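Local coordinates for hypothetical protein AQ_1354 (Aquifex aeolicus, PDB 1OZ9) that probably acts as a zinc-dependent, single-strand-specific endoribonuclease in 16S rRNA 3'-end maturation and late 70S ribosome quality control, at residues A[26-31]-A[107-112]; A[55-60]-A[65-70]; A[34-39]-A[136-141]. All coordinates share one frame; numbering follows the deposited sequence.

Contact 1: A[26-31]-A[107-112]; sequences EKWAEL and EEVKRL
Trp28 of helix 22-35 reaches across to helix 105-120 and lays one face of its indole against the aliphatic part of Lys110. Taken as a whole, the two side chains cross at about a right angle, and CB, CG and CD of the lysine follow one another across the ring face. Lys110 CB sits over the middle of the six-membered ring, 3.8 Å from its centroid and only 9° off the ring normal, a CH-pi contact. CG then passes over the fused bond near Trp28 CD2, and Lys110 CD lies over the same face, nearest to Trp28 NE1 at 3.6 Å. With CG anti to the backbone N (chi1 179°), the lysine runs out extended over the indole face; a bend at chi3 (73°) then turns its amino end off the ring. There NZ meets Glu107 OE1 at 3.0 Å on the syn side of the carboxylate, somewhat out of its plane. The other oxygen, OE2, forms a salt bridge with Arg111 NE in the guanidinium plane, though the modelled separation is unusually short. One carboxylate thus holds two cations one helical turn along, which probably steadies the lysine chain on the tryptophan. At the end of the indole away from NE1, Val109 CG1 packs 4.3 Å from Trp28 CZ3, approaching the ring obliquely. The contact joins two helices of the metalloproteinase-like fold: Glu26, Ala29 and Glu30 lean on strand 10-15, Glu108 packs against helix 91-101, and Leu146 of helix 129-147 touches both Leu31 and Lys110.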
# COMPACT_ATOMS: atom_id res chain seq x y z
N GLU A 26 1.83 -7.23 8.25
CA GLU A 26 2.84 -8.04 7.58
C GLU A 26 2.19 -9.17 6.77
O GLU A 26 2.56 -9.41 5.59
CB GLU A 26 3.83 -8.63 8.60
CG GLU A 26 5.17 -8.96 7.98
CD GLU A 26 6.19 -9.51 8.98
OE1 GLU A 26 6.26 -9.02 10.15
OE2 GLU A 26 6.93 -10.43 8.59
N LYS A 27 1.25 -9.88 7.41
CA LYS A 27 0.51 -10.97 6.77
C LYS A 27 -0.28 -10.52 5.52
O LYS A 27 -0.18 -11.18 4.48
CB LYS A 27 -0.37 -11.74 7.78
CG LYS A 27 -1.54 -12.58 7.15
CD LYS A 27 -2.41 -13.28 8.21
CE LYS A 27 -3.90 -13.47 7.78
NZ LYS A 27 -4.32 -14.90 7.50
N TRP A 28 -1.05 -9.42 5.61
CA TRP A 28 -1.78 -8.90 4.45
C TRP A 28 -0.81 -8.62 3.30
O TRP A 28 -1.07 -8.99 2.15
CB TRP A 28 -2.51 -7.60 4.77
CG TRP A 28 -3.67 -7.81 5.69
CD1 TRP A 28 -4.45 -8.91 5.77
CD2 TRP A 28 -4.15 -6.91 6.66
NE1 TRP A 28 -5.43 -8.74 6.72
CE2 TRP A 28 -5.24 -7.52 7.31
CE3 TRP A 28 -3.76 -5.63 7.06
CZ2 TRP A 28 -5.95 -6.90 8.33
CZ3 TRP A 28 -4.48 -5.01 8.07
CH2 TRP A 28 -5.56 -5.65 8.69
N ALA A 29 0.30 -7.96 3.63
CA ALA A 29 1.29 -7.64 2.61
C ALA A 29 1.89 -8.91 1.99
O ALA A 29 2.02 -8.99 0.75
CB ALA A 29 2.37 -6.74 3.18
N GLU A 30 2.24 -9.90 2.82
CA GLU A 30 2.79 -11.16 2.31
C GLU A 30 1.75 -11.91 1.46
O GLU A 30 2.10 -12.46 0.38
CB GLU A 30 3.31 -12.06 3.44
CG GLU A 30 4.53 -11.46 4.16
CD GLU A 30 5.02 -12.33 5.30
OE1 GLU A 30 4.20 -13.09 5.86
OE2 GLU A 30 6.23 -12.26 5.62
N LEU A 31 0.50 -11.91 1.90
CA LEU A 31 -0.53 -12.58 1.13
C LEU A 31 -0.76 -11.88 -0.21
O LEU A 31 -1.01 -12.53 -1.21
CB LEU A 31 -1.85 -12.64 1.88
CG LEU A 31 -1.87 -13.61 3.07
CD1 LEU A 31 -3.17 -13.40 3.86
CD2 LEU A 31 -1.67 -15.09 2.63
N GLU A 107 -9.94 -2.94 8.09
CA GLU A 107 -10.36 -3.15 6.72
C GLU A 107 -9.81 -2.05 5.81
O GLU A 107 -9.35 -2.34 4.69
CB GLU A 107 -11.88 -3.25 6.60
CG GLU A 107 -12.37 -3.39 5.16
CD GLU A 107 -12.03 -4.74 4.51
OE1 GLU A 107 -11.94 -5.77 5.22
OE2 GLU A 107 -11.86 -4.77 3.27
N GLU A 108 -9.80 -0.81 6.28
CA GLU A 108 -9.31 0.30 5.46
C GLU A 108 -7.80 0.20 5.25
O GLU A 108 -7.28 0.43 4.14
CB GLU A 108 -9.70 1.66 6.08
CG GLU A 108 -9.26 2.89 5.26
CD GLU A 108 -9.95 3.00 3.89
OE1 GLU A 108 -10.92 2.24 3.62
OE2 GLU A 108 -9.51 3.85 3.08
N VAL A 109 -7.08 -0.16 6.31
CA VAL A 109 -5.65 -0.31 6.15
C VAL A 109 -5.28 -1.44 5.19
O VAL A 109 -4.36 -1.31 4.38
CB VAL A 109 -4.97 -0.47 7.52
CG1 VAL A 109 -3.49 -0.86 7.34
CG2 VAL A 109 -5.13 0.86 8.28
N LYS A 110 -5.99 -2.55 5.30
CA LYS A 110 -5.79 -3.69 4.41
C LYS A 110 -6.00 -3.27 2.94
O LYS A 110 -5.18 -3.58 2.05
CB LYS A 110 -6.76 -4.83 4.76
CG LYS A 110 -6.64 -6.07 3.85
CD LYS A 110 -7.60 -7.19 4.28
CE LYS A 110 -9.03 -6.86 3.93
NZ LYS A 110 -10.01 -7.89 4.41
N ARG A 111 -7.07 -2.54 2.71
CA ARG A 111 -7.40 -2.08 1.37
C ARG A 111 -6.36 -1.10 0.82
O ARG A 111 -6.05 -1.12 -0.39
CB ARG A 111 -8.79 -1.45 1.36
CG ARG A 111 -9.94 -2.50 1.41
CD ARG A 111 -11.34 -1.87 1.42
NE ARG A 111 -12.41 -2.76 1.86
CZ ARG A 111 -13.73 -2.50 1.70
NH1 ARG A 111 -14.12 -1.39 1.07
NH2 ARG A 111 -14.67 -3.34 2.15
N LEU A 112 -5.83 -0.27 1.69
CA LEU A 112 -4.84 0.70 1.30
C LEU A 112 -3.51 0.02 1.01
O LEU A 112 -2.76 0.47 0.14
CB LEU A 112 -4.65 1.77 2.39
CG LEU A 112 -5.82 2.77 2.48
CD1 LEU A 112 -5.72 3.63 3.71
CD2 LEU A 112 -5.93 3.68 1.21

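Contact 2: A[55-60]-A[65-70]; sequences ELNKTY and KPTDVL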
# COMPACT_ATOMS: atom_id res chain seq x y z
N GLU A 55 4.14 15.98 4.35
CA GLU A 55 5.47 16.38 3.89
C GLU A 55 5.82 15.54 2.67
O GLU A 55 6.37 16.06 1.70
CB GLU A 55 6.55 16.17 4.96
CG GLU A 55 6.42 16.97 6.24
CD GLU A 55 7.42 16.51 7.30
OE1 GLU A 55 8.10 15.50 7.07
OE2 GLU A 55 7.51 17.14 8.37
N LEU A 56 5.52 14.25 2.72
CA LEU A 56 5.82 13.36 1.61
C LEU A 56 5.08 13.76 0.34
O LEU A 56 5.67 13.83 -0.76
CB LEU A 56 5.50 11.92 1.98
CG LEU A 56 6.41 11.30 3.04
CD1 LEU A 56 5.91 9.89 3.44
CD2 LEU A 56 7.89 11.28 2.56
N ASN A 57 3.78 14.04 0.49
CA ASN A 57 2.93 14.45 -0.62
C ASN A 57 3.45 15.73 -1.24
O ASN A 57 3.47 15.89 -2.46
CB ASN A 57 1.51 14.66 -0.11
CG ASN A 57 0.44 14.36 -1.16
OD1 ASN A 57 0.69 13.75 -2.22
ND2 ASN A 57 -0.79 14.75 -0.84
N LYS A 58 3.90 16.65 -0.39
CA LYS A 58 4.45 17.91 -0.88
C LYS A 58 5.75 17.69 -1.62
O LYS A 58 5.95 18.20 -2.73
CB LYS A 58 4.71 18.86 0.29
CG LYS A 58 5.22 20.25 -0.12
CD LYS A 58 5.31 21.22 1.05
CE LYS A 58 5.49 22.66 0.51
NZ LYS A 58 5.79 23.68 1.56
N THR A 59 6.65 16.94 -1.01
CA THR A 59 7.97 16.73 -1.58
C THR A 59 7.93 15.93 -2.88
O THR A 59 8.56 16.30 -3.89
CB THR A 59 8.86 16.03 -0.53
OG1 THR A 59 9.24 16.97 0.48
CG2 THR A 59 10.19 15.59 -1.14
N TYR A 60 7.16 14.85 -2.87
CA TYR A 60 7.14 13.92 -3.99
C TYR A 60 6.01 14.06 -5.01
O TYR A 60 6.06 13.44 -6.08
CB TYR A 60 7.15 12.49 -3.44
CG TYR A 60 8.46 12.18 -2.75
CD1 TYR A 60 8.52 11.99 -1.37
CD2 TYR A 60 9.64 12.13 -3.47
CE1 TYR A 60 9.73 11.73 -0.74
CE2 TYR A 60 10.86 11.88 -2.84
CZ TYR A 60 10.89 11.67 -1.47
OH TYR A 60 12.09 11.41 -0.85
N LYS A 65 -0.86 18.59 1.12
CA LYS A 65 -1.99 18.15 1.89
C LYS A 65 -1.80 16.69 2.26
O LYS A 65 -1.00 15.98 1.64
CB LYS A 65 -3.28 18.32 1.09
CG LYS A 65 -3.33 17.50 -0.20
CD LYS A 65 -4.62 17.82 -0.97
CE LYS A 65 -4.40 17.81 -2.50
NZ LYS A 65 -5.53 18.44 -3.26
N PRO A 66 -2.51 16.23 3.28
CA PRO A 66 -2.43 14.83 3.69
C PRO A 66 -3.15 13.98 2.66
O PRO A 66 -3.88 14.53 1.83
CB PRO A 66 -3.20 14.79 5.01
CG PRO A 66 -3.45 16.23 5.38
CD PRO A 66 -3.42 17.02 4.12
N THR A 67 -2.93 12.67 2.70
CA THR A 67 -3.64 11.74 1.84
C THR A 67 -3.67 10.38 2.52
O THR A 67 -3.12 10.23 3.62
CB THR A 67 -2.99 11.68 0.43
OG1 THR A 67 -3.82 10.89 -0.42
CG2 THR A 67 -1.65 10.91 0.48
N ASP A 68 -4.33 9.39 1.93
CA ASP A 68 -4.40 8.07 2.58
C ASP A 68 -3.19 7.16 2.34
O ASP A 68 -2.67 6.50 3.28
CB ASP A 68 -5.68 7.33 2.18
CG ASP A 68 -5.93 7.31 0.67
OD1 ASP A 68 -5.11 7.83 -0.14
OD2 ASP A 68 -7.01 6.83 0.23
N VAL A 69 -2.71 7.11 1.11
CA VAL A 69 -1.59 6.22 0.83
C VAL A 69 -0.71 6.80 -0.30
O VAL A 69 -1.22 7.39 -1.25
CB VAL A 69 -2.13 4.81 0.41
CG1 VAL A 69 -3.07 4.90 -0.83
CG2 VAL A 69 -0.99 3.74 0.23
N LEU A 70 0.60 6.61 -0.18
CA LEU A 70 1.51 6.97 -1.25
C LEU A 70 2.42 5.77 -1.51
O LEU A 70 2.78 5.05 -0.57
CB LEU A 70 2.32 8.19 -0.88
CG LEU A 70 1.53 9.52 -0.82
CD1 LEU A 70 2.44 10.61 -0.30
CD2 LEU A 70 1.00 9.95 -2.18
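Asn57 points its carboxamide from helix 50-61 into the loop that leads to strand 69-78, and ND2 donates to the backbone oxygen of Lys65 over 2.8 Å. The bond is almost straight, with an N-H...O angle of 171°. The acceptor lies in the amide plane of Asn57, whereas the donor stands above the plane of the Lys65 carbonyl. A chi1 of -149° swings the carboxamide across to the loop, and the same amide end comes near Thr67 CB and Lys65 CG. Its other end, OD1, rests 3.8 Å from Leu70 CD2. Helix 50-61 and strand 69-78 follow one another in this YbeY fold, and the contact closes the short connection between them just before the edge strand begins. Were this asparagine an alanine, the Lys65 carbonyl would probably lose this donor and the loop one of its ties to the helix. Leu70, the second residue of the strand, crosses Asn57 at about a right angle. Its CG lies anti to its own carbonyl carbon (chi1 -70°), which carries CD1 up against the helix backbone, 3.8 Å from Asn57 N and 4.0 Å from Leu56 CB. Leu56 also touches Val88 of strand 81-90, while on the strand Val69 touches His115, a predicted zinc ligand.

Contact 3: A[34-39]-A[136-141]; sequences SALGLN and RELENY
The ring of Tyr141 meets helix 22-35 by its edge: the carbonyl oxygen of Ala35 lies near the ring plane, 3.6 Å from CE2. This carbonyl belongs to the last turn of the helix, which ends in a Schellman motif. Gly37, with positive phi (75°), is the first residue to leave helical geometry, and its N bonds back to Ser34 O at 3.0 Å. The chain thereby turns off toward strand 41-48, and the end of one helix is set against the side of helix 129-147. In Tyr141, CG is anti to the backbone N (chi1 176°), a setting that extends the ring toward the helix end. The other flat group, the guanidinium of Arg136, has the Glu139 carboxylate at its edge and near its plane. NH1 bonds to OE1 at 2.8 Å through the syn lone pair, a salt bridge within one helical turn. Glu139 OE2 is in turn hydrogen-bonded to ND1 of His115, a predicted zinc ligand, an arrangement consistent with a second-shell carboxylate that orients the imidazole. Between helix end and helix side, Leu36 and Leu138 pack as an apolar pair, their chains crossing at a slant. Leu36 also touches Ile117 and Leu121, while Leu138 lies on Tyr123, which extends this patch to helix 105-120 and the loop after it. One methyl does the touching from the Leu36 side: its CD2 is 3.9 Å from Leu138 CD2 and equally close to CD1.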
# COMPACT_ATOMS: atom_id res chain seq x y z
N SER A 34 2.09 -12.76 -2.53
CA SER A 34 1.89 -14.12 -2.98
C SER A 34 0.75 -14.25 -4.00
O SER A 34 0.84 -15.02 -4.95
CB SER A 34 1.69 -15.08 -1.78
OG SER A 34 1.33 -16.39 -2.22
N ALA A 35 -0.33 -13.49 -3.82
CA ALA A 35 -1.45 -13.58 -4.77
C ALA A 35 -0.98 -13.01 -6.09
O ALA A 35 -1.44 -13.40 -7.17
CB ALA A 35 -2.63 -12.80 -4.26
N LEU A 36 -0.01 -12.10 -6.02
CA LEU A 36 0.53 -11.50 -7.22
C LEU A 36 1.64 -12.36 -7.89
O LEU A 36 2.18 -11.98 -8.92
CB LEU A 36 1.02 -10.09 -6.92
CG LEU A 36 -0.09 -9.08 -6.67
CD1 LEU A 36 0.41 -7.87 -5.87
CD2 LEU A 36 -0.69 -8.60 -7.98
N GLY A 37 1.99 -13.49 -7.27
CA GLY A 37 2.98 -14.40 -7.83
C GLY A 37 4.42 -13.92 -7.70
O GLY A 37 5.29 -14.44 -8.38
N LEU A 38 4.67 -12.96 -6.82
CA LEU A 38 6.01 -12.39 -6.69
C LEU A 38 6.84 -13.22 -5.75
O LEU A 38 6.32 -13.70 -4.75
CB LEU A 38 5.94 -10.97 -6.14
CG LEU A 38 5.37 -10.00 -7.20
CD1 LEU A 38 4.94 -8.68 -6.56
CD2 LEU A 38 6.49 -9.75 -8.22
N ASN A 39 8.13 -13.36 -6.07
CA ASN A 39 9.04 -14.13 -5.25
C ASN A 39 10.35 -13.36 -5.11
O ASN A 39 10.80 -12.69 -6.05
CB ASN A 39 9.32 -15.50 -5.92
CG ASN A 39 8.06 -16.38 -6.10
OD1 ASN A 39 7.65 -17.12 -5.19
ND2 ASN A 39 7.46 -16.33 -7.32
N ARG A 136 -8.01 -1.62 -11.41
CA ARG A 136 -9.10 -2.14 -10.60
C ARG A 136 -9.26 -3.64 -10.70
O ARG A 136 -9.44 -4.28 -9.70
CB ARG A 136 -10.42 -1.45 -10.96
CG ARG A 136 -10.49 0.02 -10.54
CD ARG A 136 -10.13 0.34 -9.07
NE ARG A 136 -10.42 1.76 -8.79
CZ ARG A 136 -9.95 2.46 -7.75
NH1 ARG A 136 -9.16 1.90 -6.86
NH2 ARG A 136 -10.30 3.75 -7.62
N GLU A 137 -9.19 -4.21 -11.90
CA GLU A 137 -9.22 -5.68 -11.99
C GLU A 137 -8.12 -6.32 -11.09
O GLU A 137 -8.40 -7.23 -10.32
CB GLU A 137 -9.13 -6.14 -13.46
CG GLU A 137 -10.34 -5.70 -14.29
CD GLU A 137 -10.32 -6.21 -15.73
OE1 GLU A 137 -9.20 -6.53 -16.21
OE2 GLU A 137 -11.42 -6.29 -16.36
N LEU A 138 -6.89 -5.79 -11.11
CA LEU A 138 -5.82 -6.38 -10.29
C LEU A 138 -6.06 -6.20 -8.80
O LEU A 138 -5.86 -7.10 -7.98
CB LEU A 138 -4.45 -5.79 -10.67
CG LEU A 138 -3.29 -6.61 -10.14
CD1 LEU A 138 -3.43 -8.03 -10.70
CD2 LEU A 138 -1.97 -6.00 -10.59
N GLU A 139 -6.51 -5.01 -8.42
CA GLU A 139 -6.79 -4.73 -7.04
C GLU A 139 -7.93 -5.63 -6.52
O GLU A 139 -7.84 -6.20 -5.42
CB GLU A 139 -7.17 -3.26 -6.96
CG GLU A 139 -7.52 -2.76 -5.59
CD GLU A 139 -7.82 -1.27 -5.60
OE1 GLU A 139 -8.56 -0.83 -6.51
OE2 GLU A 139 -7.31 -0.55 -4.72
N ASN A 140 -9.00 -5.73 -7.31
CA ASN A 140 -10.11 -6.61 -6.97
C ASN A 140 -9.67 -8.07 -6.84
O ASN A 140 -9.99 -8.74 -5.86
CB ASN A 140 -11.23 -6.44 -7.99
CG ASN A 140 -12.04 -5.19 -7.71
OD1 ASN A 140 -11.85 -4.56 -6.69
ND2 ASN A 140 -12.94 -4.84 -8.60
N TYR A 141 -8.87 -8.55 -7.79
CA TYR A 141 -8.33 -9.91 -7.68
C TYR A 141 -7.57 -10.13 -6.37
O TYR A 141 -7.78 -11.13 -5.69
CB TYR A 141 -7.42 -10.22 -8.87
CG TYR A 141 -6.72 -11.58 -8.82
CD1 TYR A 141 -7.38 -12.73 -9.24
CD2 TYR A 141 -5.42 -11.71 -8.35
CE1 TYR A 141 -6.76 -13.97 -9.20
CE2 TYR A 141 -4.78 -12.96 -8.32
CZ TYR A 141 -5.46 -14.08 -8.75
OH TYR A 141 -4.87 -15.33 -8.72

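Overall arrangement
From the N terminus, the chain runs through strand 10-15 into helix 22-35, which supplies one side of both contact 1 and, at its C-terminal end, contact 3. Contact 2 comes next and closes the short loop between helix 50-61 and strand 69-78, nested inside the larger loops of the other two. Contact 1 shuts its loop when helix 105-120 arrives, and contact 3 when helix 129-147 does; these two loops cross, so helix 22-35 is tied to two successive helices. Contact 2 lies across the chain's centre from both, yet meets contact 1 where Leu112 packs on Asp68 and Val69, linking the edge strand to helix 105-120.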